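Local structure of methyltransferase FkbM (Methylobacillus flagellatus KT, 2PY6) at residues D21-A26 / A173-A178; N381-L384 / D389-I392. The protein probably acts as a methyltransferase of the FkbM family, with a Rossmann-like domain in its C-terminal half. All coordinates share one frame; numbering follows the deposited sequence.

Contact 1 of 2, residues D21-A26 / A173-A178; sequences DSFLAA and AFQTLA
F23 and F174 meet on the buried side of two nearly antiparallel helices: F23 CZ, at the far end of the ring, lies 4.1 Å from F174 CB, the two side chains crossing at about a right angle. F23 reaches this far because its CG stands anti to the backbone N (chi1 163°), which sends the ring out toward helix 171-180. F174 offers its CB here, while the rest of its side chain leads away from helix 19-32; F174 also packs on I167 and L377. Q175 CG comes up at the edge of the F23 ring, 4.2 Å from CE2. The segment axes run 12.4 Å apart at 172°, too wide for close helix packing; this is an antiparallel helix pair bridged by side chains. I167 of helix 164-169, I171 of helix 171-180 itself, and L194 and L198 of helix 184-199 pack on F23, and Y191 meets its ring. Toward solvent the contact thins to a single pair of partly exposed side chains. There the extended Q175 chain ends with its amide NE2 against the L24 methyls, 3.5 Å from CD2 and 3.8 Å from CD1, a van der Waals touch in which the leucine offers the amide no polar partner.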
loop_
_atom_site.group_PDB
_atom_site.type_symbol
_atom_site.label_atom_id
_atom_site.label_comp_id
_atom_site.label_asym_id
_atom_site.label_seq_id
_atom_site.Cartn_x
_atom_site.Cartn_y
_atom_site.Cartn_z
ATOM N N ASP A 21 -24.432 38.294 -7.227
ATOM C CA ASP A 21 -25.829 38.174 -7.573
ATOM C C ASP A 21 -26.452 36.893 -7.046
ATOM O O ASP A 21 -27.539 36.931 -6.453
ATOM C CB ASP A 21 -26.011 38.286 -9.080
ATOM C CG ASP A 21 -25.727 39.690 -9.591
ATOM O OD1 ASP A 21 -25.855 40.652 -8.810
ATOM O OD2 ASP A 21 -25.424 39.835 -10.783
ATOM N N SER A 22 -25.783 35.769 -7.271
ATOM C CA SER A 22 -26.281 34.491 -6.790
ATOM C C SER A 22 -26.397 34.486 -5.243
ATOM O O SER A 22 -27.304 33.845 -4.666
ATOM C CB SER A 22 -25.423 33.328 -7.344
ATOM O OG SER A 22 -24.086 33.412 -6.910
ATOM N N PHE A 23 -25.490 35.203 -4.574
ATOM C CA PHE A 23 -25.498 35.314 -3.104
ATOM C C PHE A 23 -26.816 35.905 -2.579
ATOM O O PHE A 23 -27.447 35.342 -1.664
ATOM C CB PHE A 23 -24.272 36.138 -2.608
ATOM C CG PHE A 23 -24.386 36.667 -1.183
ATOM C CD1 PHE A 23 -24.315 35.810 -0.088
ATOM C CD2 PHE A 23 -24.518 38.035 -0.945
ATOM C CE1 PHE A 23 -24.382 36.290 1.214
ATOM C CE2 PHE A 23 -24.568 38.527 0.351
ATOM C CZ PHE A 23 -24.494 37.655 1.439
ATOM N N LEU A 24 -27.215 37.021 -3.156
ATOM C CA LEU A 24 -28.418 37.717 -2.746
ATOM C C LEU A 24 -29.656 36.916 -3.074
ATOM O O LEU A 24 -30.560 36.818 -2.255
ATOM C CB LEU A 24 -28.467 39.097 -3.400
ATOM C CG LEU A 24 -27.384 40.070 -2.944
ATOM C CD1 LEU A 24 -27.479 41.422 -3.694
ATOM C CD2 LEU A 24 -27.471 40.295 -1.455
ATOM N N ALA A 25 -29.694 36.338 -4.266
ATOM C CA ALA A 25 -30.804 35.470 -4.688
ATOM C C ALA A 25 -30.927 34.232 -3.791
ATOM O O ALA A 25 -32.028 33.819 -3.449
ATOM C CB ALA A 25 -30.604 35.018 -6.141
ATOM N N ALA A 26 -29.807 33.622 -3.436
ATOM C CA ALA A 26 -29.850 32.445 -2.571
ATOM C C ALA A 26 -30.343 32.807 -1.161
ATOM O O ALA A 26 -31.103 32.080 -0.546
ATOM C CB ALA A 26 -28.514 31.793 -2.513
ATOM N N ALA A 173 -23.870 43.129 6.534
ATOM C CA ALA A 173 -22.524 43.052 7.100
ATOM C C ALA A 173 -21.570 42.271 6.164
ATOM O O ALA A 173 -20.395 42.626 6.004
ATOM C CB ALA A 173 -22.566 42.410 8.458
ATOM N N PHE A 174 -22.067 41.198 5.552
ATOM C CA PHE A 174 -21.254 40.505 4.547
ATOM C C PHE A 174 -20.989 41.352 3.291
ATOM O O PHE A 174 -19.912 41.275 2.720
ATOM C CB PHE A 174 -21.838 39.145 4.179
ATOM C CG PHE A 174 -21.621 38.087 5.229
ATOM C CD1 PHE A 174 -20.343 37.701 5.562
ATOM C CD2 PHE A 174 -22.689 37.435 5.811
ATOM C CE1 PHE A 174 -20.134 36.724 6.506
ATOM C CE2 PHE A 174 -22.489 36.470 6.741
ATOM C CZ PHE A 174 -21.202 36.120 7.097
ATOM N N GLN A 175 -21.963 42.143 2.851
ATOM C CA GLN A 175 -21.757 43.041 1.715
ATOM C C GLN A 175 -20.710 44.103 2.053
ATOM O O GLN A 175 -19.906 44.489 1.200
ATOM C CB GLN A 175 -23.076 43.700 1.310
ATOM C CG GLN A 175 -24.097 42.704 0.819
ATOM C CD GLN A 175 -25.362 43.370 0.345
ATOM O OE1 GLN A 175 -26.090 44.004 1.126
ATOM N NE2 GLN A 175 -25.647 43.222 -0.944
ATOM N N THR A 176 -20.747 44.577 3.300
ATOM C CA THR A 176 -19.751 45.516 3.817
ATOM C C THR A 176 -18.351 44.873 3.858
ATOM O O THR A 176 -17.387 45.515 3.481
ATOM C CB THR A 176 -20.154 46.107 5.192
ATOM O OG1 THR A 176 -21.371 46.837 5.050
ATOM C CG2 THR A 176 -19.095 47.036 5.720
ATOM N N LEU A 177 -18.236 43.626 4.312
ATOM C CA LEU A 177 -16.953 42.923 4.238
ATOM C C LEU A 177 -16.456 42.834 2.777
ATOM O O LEU A 177 -15.300 43.117 2.503
ATOM C CB LEU A 177 -17.060 41.529 4.842
ATOM C CG LEU A 177 -15.811 40.652 4.888
ATOM C CD1 LEU A 177 -14.657 41.379 5.557
ATOM C CD2 LEU A 177 -16.105 39.344 5.623
ATOM N N ALA A 178 -17.330 42.439 1.849
ATOM C CA ALA A 178 -16.959 42.333 0.431
ATOM C C ALA A 178 -16.299 43.624 -0.103
ATOM O O ALA A 178 -15.290 43.583 -0.830
ATOM C CB ALA A 178 -18.192 42.004 -0.386
#

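Contact 2 of 2, residues N381-L384 / D389-I392; sequences NYIL and DYQI
Methyl faces methyl where L384 meets I392: the two side chains reach toward each other tip to tip, with L384 CD1 3.6 Å from I392 CD1. The other branch of the leucine, CD2, lies 4.0 Å from the same I392 methyl and also borders Y390, standing 4.2 Å from its CB, so the forked end of L384 touches both Y390 and I392. L384 and Y390 cross obliquely, and there the leucine meets the root of the tyrosine rather than its ring. Of the two segments' side chains, it is I383 that meets the ring, crossing Y390 at about a right angle. Its branch methyl CG2, placed anti to the backbone N, lies obliquely to the ring, 3.5 Å from CD2 and 3.6 Å from CE2. Beyond the ring, Y390 OH is hydrogen-bonded to P363 O, which anchors the far end of the side chain. The contact spans the connection from helix 375-386 to strand 392-396, the outermost strand on its side of the seven-stranded sheet within this chain. I383 and I392 both also pack on F408 of strand 404-408, so the helix is laid against that sheet. With an alanine at position L384, I392 CD1 and Y390 CB would probably lose their leucine neighbour and a gap would open beside the helix. Across the two segments the chemistry is wholly apolar, and the polar bonds of Y390 run outside them, its carbonyl O to R180 NH2 and its OH to P363 O; shape and burial of hydrocarbon, rather than directed bonds, therefore join helix to returning chain here.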
loop_
_atom_site.group_PDB
_atom_site.type_symbol
_atom_site.label_atom_id
_atom_site.label_comp_id
_atom_site.label_asym_id
_atom_site.label_seq_id
_atom_site.Cartn_x
_atom_site.Cartn_y
_atom_site.Cartn_z
ATOM N N ASN A 381 -13.737 42.531 12.159
ATOM C CA ASN A 381 -14.189 43.711 12.870
ATOM C C ASN A 381 -13.297 43.997 14.065
ATOM O O ASN A 381 -12.996 45.148 14.351
ATOM C CB ASN A 381 -15.645 43.552 13.340
ATOM C CG ASN A 381 -16.670 43.691 12.199
ATOM O OD1 ASN A 381 -16.362 44.209 11.129
ATOM N ND2 ASN A 381 -17.910 43.245 12.455
ATOM N N TYR A 382 -12.883 42.937 14.772
ATOM C CA TYR A 382 -12.021 43.119 15.929
ATOM C C TYR A 382 -10.648 43.668 15.522
ATOM O O TYR A 382 -10.159 44.634 16.116
ATOM C CB TYR A 382 -11.871 41.850 16.801
ATOM C CG TYR A 382 -10.919 42.180 17.928
ATOM C CD1 TYR A 382 -11.319 43.030 18.966
ATOM C CD2 TYR A 382 -9.591 41.771 17.890
ATOM C CE1 TYR A 382 -10.432 43.444 19.968
ATOM C CE2 TYR A 382 -8.690 42.137 18.908
ATOM C CZ TYR A 382 -9.107 42.996 19.925
ATOM O OH TYR A 382 -8.209 43.365 20.917
ATOM N N ILE A 383 -10.010 43.017 14.560
ATOM C CA ILE A 383 -8.680 43.418 14.124
ATOM C C ILE A 383 -8.640 44.852 13.636
ATOM O O ILE A 383 -7.711 45.570 13.962
ATOM C CB ILE A 383 -8.128 42.435 13.023
ATOM C CG1 ILE A 383 -7.757 41.131 13.684
ATOM C CG2 ILE A 383 -6.917 43.026 12.322
ATOM C CD1 ILE A 383 -7.665 39.920 12.743
ATOM N N LEU A 384 -9.634 45.263 12.849
ATOM C CA LEU A 384 -9.667 46.630 12.313
ATOM C C LEU A 384 -9.923 47.693 13.368
ATOM O O LEU A 384 -9.532 48.833 13.207
ATOM C CB LEU A 384 -10.692 46.763 11.188
ATOM C CG LEU A 384 -10.411 45.990 9.909
ATOM C CD1 LEU A 384 -11.537 46.188 8.898
ATOM C CD2 LEU A 384 -9.077 46.381 9.323
ATOM N N ASP A 389 -5.576 50.336 9.590
ATOM C CA ASP A 389 -4.874 50.516 8.307
ATOM C C ASP A 389 -4.499 49.205 7.582
ATOM O O ASP A 389 -3.780 49.240 6.589
ATOM C CB ASP A 389 -3.620 51.406 8.491
ATOM C CG ASP A 389 -2.529 50.751 9.346
ATOM O OD1 ASP A 389 -2.790 49.716 9.992
ATOM O OD2 ASP A 389 -1.410 51.299 9.381
ATOM N N TYR A 390 -4.956 48.055 8.086
ATOM C CA TYR A 390 -4.672 46.791 7.410
ATOM C C TYR A 390 -5.435 46.652 6.096
ATOM O O TYR A 390 -6.560 47.119 5.968
ATOM C CB TYR A 390 -5.103 45.596 8.238
ATOM C CG TYR A 390 -4.143 45.036 9.248
ATOM C CD1 TYR A 390 -2.937 44.481 8.853
ATOM C CD2 TYR A 390 -4.495 44.941 10.600
ATOM C CE1 TYR A 390 -2.077 43.889 9.780
ATOM C CE2 TYR A 390 -3.645 44.368 11.529
ATOM C CZ TYR A 390 -2.439 43.823 11.110
ATOM O OH TYR A 390 -1.609 43.234 12.031
ATOM N N GLN A 391 -4.800 46.004 5.129
ATOM C CA GLN A 391 -5.474 45.574 3.914
ATOM C C GLN A 391 -5.925 44.139 4.242
ATOM O O GLN A 391 -5.283 43.467 5.054
ATOM C CB GLN A 391 -4.532 45.567 2.734
ATOM C CG GLN A 391 -3.990 46.943 2.420
ATOM C CD GLN A 391 -3.548 47.062 1.000
ATOM O OE1 GLN A 391 -2.355 47.040 0.725
ATOM N NE2 GLN A 391 -4.509 47.116 0.068
ATOM N N ILE A 392 -7.005 43.675 3.613
ATOM C CA ILE A 392 -7.567 42.379 3.920
ATOM C C ILE A 392 -7.793 41.542 2.652
ATOM O O ILE A 392 -8.269 42.040 1.621
ATOM C CB ILE A 392 -8.940 42.511 4.667
ATOM C CG1 ILE A 392 -8.865 43.536 5.788
ATOM C CG2 ILE A 392 -9.401 41.110 5.173
ATOM C CD1 ILE A 392 -10.209 43.812 6.471
#

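From the N terminus, helix 19-32 supplies the first half of contact 1, and the chain then runs through the six-stranded sheet and its helices before helix 171-180 closes that long loop. Contact 2 opens only later, after most of the seven-stranded sheet has been laid down, and closes a short turn between helix 375-386 and strand 392-396. The two loops lie in series, neither nested nor crossing. The centres of contact 1 and contact 2 lie about 20 Å apart; the nearest atoms of contact 1 and contact 2 are about 5 Å apart, without touching. Helix 375-386 bridges them: L377 packs on A173, and L376 and T380 on L177, linking the helix pair of contact 1 to the edge of the seven-stranded sheet.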